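Local coordinates for Cwp19 (Clostridioides difficile, PDB 5OQ3), which probably cleaves cell-wall peptidoglycan, the region described here being its TIM-barrel glycoside hydrolase domain, though the whole protein may also act as an amidase, at residues E312-N317 / Y353-G358; G248-K253 / V306-N311. All coordinates share one frame; numbering follows the deposited sequence.

Interaction 1: residues E312-N317 / Y353-G358; sequences EVKGTN and YSEIKG
The carbonyl oxygen of Val313, a residue whose side chain meets Glu355, is gripped twice by Thr316. The backbone N of Thr316 lies 2.9 Å from Val313 O and closes a type II beta turn, while Thr316 OG1 comes within 2.7 Å of the same Val313 O, tilted 21° from the carbonyl plane. Gly315, with its positive phi, lets the backbone turn here. Across the contact no hydrogen bond forms, and the touch is carried by carbon and by one carboxylate. Val313 CG2, set between the backbone N and the carbonyl carbon, reaches over to Glu355 CB at 3.8 Å. The chain of Glu355 then bends sharply at chi2 (86°), which carries its carboxylate across the aliphatic stem of Lys314: Glu355 OE2 is 3.8 Å from Lys314 CD. The lysine runs on extended, and its NZ stays 5.1 Å from Glu355 OE2, too far for a salt bridge although the opposite charges may attract weakly. In 353-358 a type I turn, with Ile356 N bonded to Tyr353 O at 3.0 Å, presents Glu355 to the helix end. In this TIM barrel the end of outer helix 302-313 thus packs on the turn leading into the eighth strand, 356-361; Val313 also packs on Leu320 of the intervening strand 319-324 and on Ile279 of helix 275-280.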
ATOM      1  N   GLU A 312      -2.629  10.520 -17.103  1.00 11.73           N
ATOM      2  CA  GLU A 312      -1.304  10.595 -16.434  1.00 11.72           C
ATOM      3  C   GLU A 312      -0.317   9.548 -16.894  1.00 10.74           C
ATOM      4  O   GLU A 312       0.869   9.849 -16.971  1.00 12.63           O
ATOM      5  CB  GLU A 312      -1.455  10.482 -14.910  1.00 13.49           C
ATOM      6  CG  GLU A 312      -1.979  11.687 -14.187  1.00 15.29           C
ATOM      7  CD  GLU A 312      -1.054  12.896 -14.378  1.00 16.64           C
ATOM      8  OE1 GLU A 312       0.095  12.943 -13.842  1.00 19.12           O
ATOM      9  OE2 GLU A 312      -1.482  13.775 -15.090  1.00 16.30           O
ATOM     10  N   VAL A 313      -0.774   8.314 -17.157  1.00 10.37           N
ATOM     11  CA  VAL A 313       0.153   7.265 -17.561  1.00 10.20           C
ATOM     12  C   VAL A 313       0.335   7.118 -19.063  1.00 11.76           C
ATOM     13  O   VAL A 313       1.204   6.351 -19.513  1.00 13.39           O
ATOM     14  CB  VAL A 313      -0.202   5.906 -16.930  1.00 10.35           C
ATOM     15  CG1 VAL A 313      -0.237   6.019 -15.398  1.00 10.71           C
ATOM     16  CG2 VAL A 313      -1.543   5.396 -17.459  1.00 11.15           C
ATOM     17  N   LYS A 314      -0.434   7.870 -19.838  1.00 14.60           N
ATOM     18  CA  LYS A 314      -0.407   7.741 -21.273  1.00 16.98           C
ATOM     19  C   LYS A 314       1.000   8.051 -21.748  1.00 19.06           C
ATOM     20  O   LYS A 314       1.633   8.986 -21.299  1.00 21.58           O
ATOM     21  CB  LYS A 314      -1.464   8.695 -21.893  1.00 21.12           C
ATOM     22  CG  LYS A 314      -1.741   8.446 -23.351  1.00 25.23           C
ATOM     23  CD  LYS A 314      -2.879   9.334 -23.850  1.00 28.03           C
ATOM     24  CE  LYS A 314      -2.805   9.492 -25.363  1.00 35.39           C
ATOM     25  NZ  LYS A 314      -3.973  10.248 -25.902  1.00 41.55           N
ATOM     26  N   GLY A 315       1.508   7.206 -22.634  1.00 20.14           N
ATOM     27  CA  GLY A 315       2.840   7.358 -23.167  1.00 23.76           C
ATOM     28  C   GLY A 315       3.967   6.924 -22.260  1.00 24.08           C
ATOM     29  O   GLY A 315       5.108   7.131 -22.581  1.00 29.99           O
ATOM     30  N   THR A 316       3.648   6.350 -21.098  1.00 18.38           N
ATOM     31  CA  THR A 316       4.683   5.815 -20.197  1.00 15.78           C
ATOM     32  C   THR A 316       4.532   4.298 -20.172  1.00 15.93           C
ATOM     33  O   THR A 316       3.562   3.740 -20.691  1.00 17.72           O
ATOM     34  CB  THR A 316       4.528   6.336 -18.728  1.00 14.92           C
ATOM     35  OG1 THR A 316       3.440   5.663 -18.068  1.00 13.11           O
ATOM     36  CG2 THR A 316       4.281   7.843 -18.668  1.00 15.51           C
ATOM     37  N   ASN A 317       5.484   3.632 -19.535  1.00 14.96           N
ATOM     38  CA  ASN A 317       5.414   2.211 -19.308  1.00 14.97           C
ATOM     39  C   ASN A 317       4.886   1.852 -17.924  1.00 12.77           C
ATOM     40  O   ASN A 317       4.913   0.708 -17.557  1.00 16.23           O
ATOM     41  CB  ASN A 317       6.783   1.610 -19.489  1.00 18.33           C
ATOM     42  CG  ASN A 317       7.233   1.635 -20.920  1.00 24.88           C
ATOM     43  OD1 ASN A 317       6.422   1.496 -21.825  1.00 33.27           O
ATOM     44  ND2 ASN A 317       8.521   1.802 -21.139  1.00 32.23           N
ATOM     45  N   TYR A 353     -11.041   2.589 -20.945  1.00 10.41           N
ATOM     46  CA  TYR A 353      -9.738   3.267 -21.027  1.00 10.56           C
ATOM     47  C   TYR A 353      -8.649   2.254 -21.225  1.00 12.16           C
ATOM     48  O   TYR A 353      -8.359   1.437 -20.340  1.00 11.86           O
ATOM     49  CB  TYR A 353      -9.483   4.078 -19.710  1.00  8.70           C
ATOM     50  CG  TYR A 353     -10.456   5.212 -19.544  1.00 10.71           C
ATOM     51  CD1 TYR A 353     -11.666   5.008 -18.933  1.00 11.40           C
ATOM     52  CD2 TYR A 353     -10.180   6.494 -20.031  1.00 11.25           C
ATOM     53  CE1 TYR A 353     -12.587   6.026 -18.810  1.00 12.41           C
ATOM     54  CE2 TYR A 353     -11.096   7.529 -19.929  1.00 12.36           C
ATOM     55  CZ  TYR A 353     -12.309   7.290 -19.306  1.00 11.47           C
ATOM     56  OH  TYR A 353     -13.238   8.320 -19.197  1.00 14.28           O
ATOM     57  N   SER A 354      -8.007   2.328 -22.373  1.00 12.37           N
ATOM     58  CA  SER A 354      -6.974   1.369 -22.672  1.00 13.05           C
ATOM     59  C   SER A 354      -5.756   1.462 -21.752  1.00 11.43           C
ATOM     60  O   SER A 354      -5.009   0.506 -21.600  1.00 13.42           O
ATOM     61  CB  SER A 354      -6.530   1.501 -24.103  1.00 17.88           C
ATOM     62  OG  SER A 354      -5.890   2.725 -24.346  1.00 21.51           O
ATOM     63  N   GLU A 355      -5.590   2.613 -21.106  1.00 11.22           N
ATOM     64  CA  GLU A 355      -4.472   2.804 -20.174  1.00 10.37           C
ATOM     65  C   GLU A 355      -4.717   2.098 -18.849  1.00  9.84           C
ATOM     66  O   GLU A 355      -3.781   1.901 -18.076  1.00 11.36           O
ATOM     67  CB  GLU A 355      -4.259   4.294 -19.907  1.00 12.13           C
ATOM     68  CG  GLU A 355      -3.894   5.095 -21.126  1.00 15.14           C
ATOM     69  CD  GLU A 355      -5.113   5.595 -21.945  1.00 20.77           C
ATOM     70  OE1 GLU A 355      -6.362   5.404 -21.628  1.00 18.31           O
ATOM     71  OE2 GLU A 355      -4.780   6.220 -22.952  1.00 29.58           O
ATOM     72  N   ILE A 356      -5.978   1.754 -18.525  1.00  9.20           N
ATOM     73  CA  ILE A 356      -6.260   1.049 -17.284  1.00  9.14           C
ATOM     74  C   ILE A 356      -6.070  -0.453 -17.502  1.00  9.31           C
ATOM     75  O   ILE A 356      -6.632  -1.010 -18.443  1.00 10.38           O
ATOM     76  CB  ILE A 356      -7.628   1.408 -16.724  1.00  8.91           C
ATOM     77  CG1 ILE A 356      -7.643   2.876 -16.339  1.00  9.44           C
ATOM     78  CG2 ILE A 356      -7.950   0.514 -15.535  1.00  9.82           C
ATOM     79  CD1 ILE A 356      -8.989   3.430 -15.951  1.00  9.78           C
ATOM     80  N   LYS A 357      -5.240  -1.068 -16.653  1.00  8.35           N
ATOM     81  CA  LYS A 357      -4.808  -2.458 -16.810  1.00  8.37           C
ATOM     82  C   LYS A 357      -5.382  -3.413 -15.787  1.00  8.51           C
ATOM     83  O   LYS A 357      -5.032  -4.566 -15.742  1.00 10.38           O
ATOM     84  CB  LYS A 357      -3.286  -2.520 -16.827  1.00  9.78           C
ATOM     85  CG  LYS A 357      -2.578  -1.643 -17.825  1.00 14.78           C
ATOM     86  CD  LYS A 357      -2.889  -2.037 -19.224  1.00 17.00           C
ATOM     87  CE  LYS A 357      -2.203  -1.134 -20.259  1.00 19.94           C
ATOM     88  NZ  LYS A 357      -0.756  -0.887 -20.033  1.00 22.92           N
ATOM     89  N   GLY A 358      -6.315  -2.899 -14.975  1.00  8.10           N
ATOM     90  CA  GLY A 358      -7.049  -3.695 -14.022  1.00  8.33           C
ATOM     91  C   GLY A 358      -7.349  -2.969 -12.739  1.00  7.09           C
ATOM     92  O   GLY A 358      -7.405  -1.731 -12.770  1.00  8.22           O
TER

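Interaction 2: residues G248-K253 / V306-N311; sequences GIWRNK and VAWWAN
A single hydrogen bond carries the polar side of the contact: Trp309 NE1 donates its N-H to Gly248 O at 2.8 Å, with an N-H...O angle of 159°. The oxygen sits at the indole edge, almost in the ring plane, whereas the donor is tilted 34° from the plane of the Gly248 carbonyl. The bond, together with Trp308 CZ3 over the centre of one face, should restrict rotation of the Trp309 ring. Between the aromatic rings, Trp308 CH2 approaches Trp250 CE3 to 3.6 Å, their six-membered rings nearly parallel but slid so far apart that they barely overlap, with centroids 5.9 Å from each other. CG stands anti to the backbone N in both Trp250 (chi1 171°) and Trp308, turning these rings toward each other. Apolar packing by Trp250 CB adds a touch on Trp308 CH2 at 3.7 Å and a looser one on Trp309 CH2 at 4.2 Å. The other two indole N-H groups are bonded elsewhere, Trp250 NE1 to Asp274 OD1 and Trp308 NE1 to Thr258 O. In this TIM barrel the long loop after the fifth strand, 241-244, is thereby fastened onto helix 302-313: a beta-alpha loop packed on an outer helix of the barrel.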
ATOM      1  N   GLY A 248      -6.097   9.031  -3.974  1.00  8.71           N
ATOM      2  CA  GLY A 248      -6.711   9.177  -5.279  1.00 10.00           C
ATOM      3  C   GLY A 248      -6.656  10.547  -5.948  1.00  9.12           C
ATOM      4  O   GLY A 248      -6.928  10.649  -7.156  1.00 10.53           O
ATOM      5  N   ILE A 249      -6.338  11.585  -5.178  1.00  8.69           N
ATOM      6  CA  ILE A 249      -6.138  12.922  -5.715  1.00  9.23           C
ATOM      7  C   ILE A 249      -4.651  13.303  -5.506  1.00  9.76           C
ATOM      8  O   ILE A 249      -4.118  13.250  -4.388  1.00  9.96           O
ATOM      9  CB  ILE A 249      -7.069  13.963  -5.061  1.00  9.79           C
ATOM     10  CG1 ILE A 249      -8.524  13.685  -5.464  1.00 10.43           C
ATOM     11  CG2 ILE A 249      -6.660  15.387  -5.447  1.00 11.72           C
ATOM     12  CD1 ILE A 249      -9.534  14.445  -4.646  1.00 12.16           C
ATOM     13  N   TRP A 250      -4.012  13.701  -6.604  1.00  9.22           N
ATOM     14  CA  TRP A 250      -2.640  14.191  -6.626  1.00  9.69           C
ATOM     15  C   TRP A 250      -2.614  15.702  -6.320  1.00 10.39           C
ATOM     16  O   TRP A 250      -2.130  16.107  -5.245  1.00 10.12           O
ATOM     17  CB  TRP A 250      -2.014  13.858  -7.973  1.00  9.72           C
ATOM     18  CG  TRP A 250      -0.693  14.495  -8.197  1.00  9.41           C
ATOM     19  CD1 TRP A 250       0.508  14.158  -7.604  1.00  9.54           C
ATOM     20  CD2 TRP A 250      -0.409  15.595  -9.076  1.00  9.81           C
ATOM     21  NE1 TRP A 250       1.508  14.984  -8.077  1.00  9.97           N
ATOM     22  CE2 TRP A 250       0.969  15.895  -8.948  1.00 10.13           C
ATOM     23  CE3 TRP A 250      -1.198  16.408  -9.891  1.00 11.06           C
ATOM     24  CZ2 TRP A 250       1.577  16.942  -9.639  1.00 10.72           C
ATOM     25  CZ3 TRP A 250      -0.558  17.423 -10.626  1.00  9.84           C
ATOM     26  CH2 TRP A 250       0.784  17.680 -10.473  1.00 11.54           C
ATOM     27  N   ARG A 251      -3.248  16.487  -7.200  1.00 10.56           N
ATOM     28  CA  ARG A 251      -3.489  17.918  -6.942  1.00 11.23           C
ATOM     29  C   ARG A 251      -4.847  18.248  -7.566  1.00 11.69           C
ATOM     30  O   ARG A 251      -5.163  17.771  -8.656  1.00 13.53           O
ATOM     31  CB  ARG A 251      -2.450  18.859  -7.578  1.00 11.27           C
ATOM     32  CG  ARG A 251      -1.052  18.635  -7.099  1.00 12.12           C
ATOM     33  CD  ARG A 251      -0.092  19.680  -7.617  1.00 13.10           C
ATOM     34  NE  ARG A 251      -0.175  20.907  -6.856  1.00 15.51           N
ATOM     35  CZ  ARG A 251       0.616  21.959  -7.044  1.00 16.00           C
ATOM     36  NH1 ARG A 251       0.519  22.987  -6.231  1.00 18.75           N
ATOM     37  NH2 ARG A 251       1.470  21.992  -8.054  1.00 20.79           N
ATOM     38  N   ASN A 252      -5.614  19.108  -6.894  1.00 12.86           N
ATOM     39  CA  ASN A 252      -6.802  19.661  -7.473  1.00 14.99           C
ATOM     40  C   ASN A 252      -6.453  20.732  -8.540  1.00 15.33           C
ATOM     41  O   ASN A 252      -5.419  21.417  -8.460  1.00 19.04           O
ATOM     42  CB  ASN A 252      -7.671  20.281  -6.388  1.00 14.84           C
ATOM     43  CG  ASN A 252      -8.062  19.303  -5.300  1.00 15.78           C
ATOM     44  OD1 ASN A 252      -8.509  18.192  -5.588  1.00 15.67           O
ATOM     45  ND2 ASN A 252      -7.950  19.733  -4.035  1.00 16.46           N
ATOM     46  N   LYS A 253      -7.348  20.885  -9.519  1.00 16.97           N
ATOM     47  CA  LYS A 253      -7.191  21.889 -10.569  1.00 20.51           C
ATOM     48  C   LYS A 253      -7.064  23.299  -9.996  1.00 24.61           C
ATOM     49  O   LYS A 253      -6.341  24.145 -10.538  1.00 26.80           O
ATOM     50  CB  LYS A 253      -8.343  21.787 -11.579  1.00 23.96           C
ATOM     51  CG  LYS A 253      -8.154  22.610 -12.841  1.00 29.87           C
ATOM     52  CD  LYS A 253      -9.134  22.185 -13.933  1.00 34.15           C
ATOM     53  CE  LYS A 253      -8.698  20.897 -14.617  1.00 34.45           C
ATOM     54  NZ  LYS A 253      -9.619  20.542 -15.726  1.00 37.22           N
ATOM     55  N   VAL A 306     -10.951   8.530 -13.017  1.00 10.21           N
ATOM     56  CA  VAL A 306     -10.427   7.470 -13.884  1.00  9.20           C
ATOM     57  C   VAL A 306      -9.834   8.078 -15.165  1.00 10.72           C
ATOM     58  O   VAL A 306      -8.783   7.652 -15.617  1.00 10.91           O
ATOM     59  CB  VAL A 306     -11.440   6.340 -14.185  1.00 12.75           C
ATOM     60  CG1 VAL A 306     -11.714   5.478 -12.973  1.00 13.48           C
ATOM     61  CG2 VAL A 306     -12.709   6.830 -14.813  1.00 14.36           C
ATOM     62  N   ALA A 307     -10.502   9.066 -15.724  1.00 11.20           N
ATOM     63  CA  ALA A 307     -10.006   9.752 -16.921  1.00 11.38           C
ATOM     64  C   ALA A 307      -8.698  10.487 -16.687  1.00 11.28           C
ATOM     65  O   ALA A 307      -7.770  10.438 -17.498  1.00 12.13           O
ATOM     66  CB  ALA A 307     -11.055  10.688 -17.466  1.00 12.94           C
ATOM     67  N   TRP A 308      -8.641  11.170 -15.554  1.00 10.96           N
ATOM     68  CA  TRP A 308      -7.455  11.943 -15.210  1.00  9.92           C
ATOM     69  C   TRP A 308      -6.233  11.031 -15.044  1.00 10.02           C
ATOM     70  O   TRP A 308      -5.150  11.304 -15.589  1.00 10.39           O
ATOM     71  CB  TRP A 308      -7.714  12.800 -13.938  1.00 10.94           C
ATOM     72  CG  TRP A 308      -6.568  13.742 -13.682  1.00 10.73           C
ATOM     73  CD1 TRP A 308      -6.412  14.999 -14.221  1.00 12.49           C
ATOM     74  CD2 TRP A 308      -5.387  13.495 -12.855  1.00 10.85           C
ATOM     75  NE1 TRP A 308      -5.233  15.539 -13.774  1.00 12.56           N
ATOM     76  CE2 TRP A 308      -4.582  14.655 -12.947  1.00 11.77           C
ATOM     77  CE3 TRP A 308      -4.963  12.424 -12.067  1.00 10.53           C
ATOM     78  CZ2 TRP A 308      -3.379  14.768 -12.310  1.00 11.93           C
ATOM     79  CZ3 TRP A 308      -3.782  12.541 -11.417  1.00 11.19           C
ATOM     80  CH2 TRP A 308      -2.987  13.706 -11.542  1.00 11.16           C
ATOM     81  N   TRP A 309      -6.402   9.941 -14.308  1.00  8.84           N
ATOM     82  CA  TRP A 309      -5.313   8.997 -14.100  1.00  8.26           C
ATOM     83  C   TRP A 309      -4.916   8.257 -15.364  1.00  8.97           C
ATOM     84  O   TRP A 309      -3.710   8.035 -15.600  1.00  9.65           O
ATOM     85  CB  TRP A 309      -5.673   8.038 -12.971  1.00  8.29           C
ATOM     86  CG  TRP A 309      -5.558   8.662 -11.608  1.00  8.06           C
ATOM     87  CD1 TRP A 309      -6.556   9.027 -10.773  1.00  8.76           C
ATOM     88  CD2 TRP A 309      -4.343   8.981 -10.938  1.00  7.94           C
ATOM     89  NE1 TRP A 309      -6.028   9.581  -9.630  1.00  8.65           N
ATOM     90  CE2 TRP A 309      -4.667   9.549  -9.712  1.00  8.33           C
ATOM     91  CE3 TRP A 309      -3.002   8.790 -11.250  1.00  9.45           C
ATOM     92  CZ2 TRP A 309      -3.707   9.967  -8.793  1.00  8.60           C
ATOM     93  CZ3 TRP A 309      -2.019   9.228 -10.328  1.00 11.01           C
ATOM     94  CH2 TRP A 309      -2.393   9.789  -9.118  1.00  8.91           C
ATOM     95  N   ALA A 310      -5.889   7.901 -16.211  1.00  9.50           N
ATOM     96  CA  ALA A 310      -5.550   7.286 -17.478  1.00 10.04           C
ATOM     97  C   ALA A 310      -4.672   8.195 -18.308  1.00 10.56           C
ATOM     98  O   ALA A 310      -3.688   7.764 -18.897  1.00 12.24           O
ATOM     99  CB  ALA A 310      -6.813   6.911 -18.242  1.00 10.50           C
ATOM    100  N   ASN A 311      -4.980   9.473 -18.311  1.00 11.18           N
ATOM    101  CA  ASN A 311      -4.156  10.436 -19.022  1.00 11.35           C
ATOM    102  C   ASN A 311      -2.737  10.557 -18.414  1.00 11.08           C
ATOM    103  O   ASN A 311      -1.735  10.686 -19.153  1.00 14.14           O
ATOM    104  CB  ASN A 311      -4.852  11.808 -19.072  1.00 13.71           C
ATOM    105  CG  ASN A 311      -4.056  12.805 -19.884  1.00 18.24           C
ATOM    106  OD1 ASN A 311      -3.955  12.670 -21.113  1.00 21.25           O
ATOM    107  ND2 ASN A 311      -3.448  13.779 -19.206  1.00 19.29           N
TER

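Overall arrangement
Following the chain from the N terminus, the loop beyond strand 241-244 opens interaction 2, which closes at helix 302-313 after 52 residues containing helices 267-270 and 275-280 and strand 286-287. Interaction 1 opens as that helix ends and closes at the entry to strand 356-361, spanning strand 319-324 and helix 343-350. The two loops run in series, neither nesting nor crossing. Helix 302-313 serves both, and they meet directly on it: the Tyr353 ring packs on Val306 and Ala310 and its OH on Ala307 CB, and Glu355 CG approaches Ala310 O to 3.5 Å. Together they join the loop after the fifth barrel strand and the entry to the eighth to one outer helix.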